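Local structure of adenylosuccinate lyase (Francisella tularensis subsp. tularensis SCHU S4, 4EEI) at the interface of chains A and B. The protein catalyses, as an adenylosuccinate lyase of purine biosynthesis, the beta-elimination that splits adenylosuccinate into AMP and fumarate, and probably also acts on the SAICAR intermediate of IMP synthesis. Residues are numbered along the deposited sequence; one frame, centred on the assembly and turned at random. Chains: chain A/B, Adenylosuccinate lyase.

The interface of chains A and B. Residues chain A 139, 142, 242, 245, 247-248; chain B 245, 247.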
loop_
_atom_site.group_PDB
_atom_site.type_symbol
_atom_site.label_atom_id
_atom_site.label_comp_id
_atom_site.label_asym_id
_atom_site.label_seq_id
_atom_site.Cartn_x
_atom_site.Cartn_y
_atom_site.Cartn_z
ATOM N N ARG A 139 28.124 -4.052 -12.079
ATOM C CA ARG A 139 28.174 -4.071 -10.624
ATOM C C ARG A 139 27.071 -4.933 -10.028
ATOM O O ARG A 139 25.918 -4.849 -10.438
ATOM C CB ARG A 139 28.020 -2.650 -10.079
ATOM C CG ARG A 139 29.211 -1.739 -10.339
ATOM C CD ARG A 139 28.901 -0.335 -9.831
ATOM N NE ARG A 139 29.910 0.641 -10.232
ATOM C CZ ARG A 139 29.924 1.243 -11.417
ATOM N NH1 ARG A 139 28.995 0.957 -12.321
ATOM N NH2 ARG A 139 30.865 2.129 -11.700
ATOM N N GLY A 142 26.402 -3.346 -5.846
ATOM C CA GLY A 142 27.156 -2.111 -5.937
ATOM C C GLY A 142 28.648 -2.341 -6.087
ATOM O O GLY A 142 29.416 -1.384 -6.121
ATOM N N HIS A 242 22.587 6.802 -9.668
ATOM C CA HIS A 242 23.820 6.121 -9.252
ATOM C C HIS A 242 25.015 6.539 -10.108
ATOM O O HIS A 242 26.090 6.840 -9.586
ATOM C CB HIS A 242 23.679 4.594 -9.371
ATOM C CG HIS A 242 22.910 3.944 -8.260
ATOM N ND1 HIS A 242 23.201 4.146 -6.926
ATOM C CD2 HIS A 242 21.901 3.039 -8.292
ATOM C CE1 HIS A 242 22.384 3.418 -6.183
ATOM N NE2 HIS A 242 21.588 2.733 -6.988
ATOM N N ARG A 245 26.425 10.115 -9.462
ATOM C CA ARG A 245 27.000 10.569 -8.186
ATOM C C ARG A 245 28.478 10.930 -8.316
ATOM O O ARG A 245 29.173 10.400 -9.189
ATOM C CB ARG A 245 26.778 9.531 -7.086
ATOM C CG ARG A 245 27.547 8.258 -7.304
ATOM C CD ARG A 245 27.303 7.267 -6.179
ATOM N NE ARG A 245 27.868 7.754 -4.927
ATOM C CZ ARG A 245 27.286 7.612 -3.743
ATOM N NH1 ARG A 245 26.119 6.998 -3.640
ATOM N NH2 ARG A 245 27.877 8.089 -2.661
ATOM N N ASP A 247 31.120 10.206 -6.783
ATOM C CA ASP A 247 32.031 9.076 -6.714
ATOM C C ASP A 247 32.146 8.316 -8.039
ATOM O O ASP A 247 33.231 7.870 -8.399
ATOM C CB ASP A 247 31.620 8.134 -5.581
ATOM C CG ASP A 247 31.347 8.872 -4.285
ATOM O OD1 ASP A 247 30.193 9.297 -4.073
ATOM O OD2 ASP A 247 32.287 9.035 -3.482
ATOM N N VAL A 248 31.035 8.141 -8.751
ATOM C CA VAL A 248 31.091 7.434 -10.030
ATOM C C VAL A 248 31.267 8.353 -11.242
ATOM O O VAL A 248 32.178 8.165 -12.046
ATOM C CB VAL A 248 29.823 6.586 -10.239
ATOM C CG1 VAL A 248 29.978 5.682 -11.451
ATOM C CG2 VAL A 248 29.518 5.775 -8.990
ATOM N N ARG B 245 29.709 0.535 -1.795
ATOM C CA ARG B 245 29.931 0.284 -3.226
ATOM C C ARG B 245 31.390 0.509 -3.638
ATOM O O ARG B 245 32.094 1.312 -3.020
ATOM C CB ARG B 245 28.958 1.102 -4.100
ATOM C CG ARG B 245 29.186 2.604 -4.090
ATOM C CD ARG B 245 28.218 3.335 -5.031
ATOM N NE ARG B 245 28.486 2.990 -6.425
ATOM C CZ ARG B 245 27.551 2.815 -7.359
ATOM N NH1 ARG B 245 26.262 2.962 -7.069
ATOM N NH2 ARG B 245 27.910 2.484 -8.590
ATOM N N ASP B 247 32.898 2.077 -5.913
ATOM C CA ASP B 247 33.240 3.456 -6.230
ATOM C C ASP B 247 33.535 4.294 -4.988
ATOM O O ASP B 247 34.439 5.126 -5.001
ATOM C CB ASP B 247 32.136 4.098 -7.073
ATOM C CG ASP B 247 31.706 3.218 -8.233
ATOM O OD1 ASP B 247 30.756 2.428 -8.062
ATOM O OD2 ASP B 247 32.322 3.311 -9.315
HETATM O O HOH W 1 25.134 4.862 -5.073
#
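A:Arg139 clasps the carboxylate of B:Asp247 side-on, one nitrogen to each oxygen, in a salt bridge between the chains. A:Arg139 NE reaches B:Asp247 OD1 at 2.9 Å, on the syn lone pair of that oxygen, and A:Arg139 NH2 meets B:Asp247 OD2 on its syn side. The fit is skewed: the guanidinium and carboxylate planes stand 39° apart and the NE bond is markedly bent, 131° at the hydrogen. A chain extended from CG to NE carries the A:Arg139 head from strand 135-140 across to the partner chain.

B:Arg245 holds the same carboxylate from within its own chain, bringing NE and NH2 together onto OD1 in its guanidinium plane. Three N-H groups thus converge on this oxygen, which probably keeps the aspartate ionised and offsets the like charges where B:Arg245 NH2 lies 3.2 Å from A:Arg139 NE. The bend at chi3 (-67°) turns the B:Arg245 head back toward its aspartate while its NH1 reaches toward A:His242, whose ring plane is inclined to the guanidinium. There a water links NH1 of B:Arg245, at 3.0 Å, to A:His242 ND1 and A:Arg245 NH1, bridging the two symmetry-related arginines, whose side chains run antiparallel alongside one another.

Branched A:Val248 supplies the apolar surface: its CG2 packs against the carboxylate carbon CG of B:Asp247 at 3.4 Å and also touches the B:Arg245 guanidinium. Repeated by the two-fold axis, this charged network probably helps join two subunits of the tetrameric assembly, in a family whose active sites draw on several subunits.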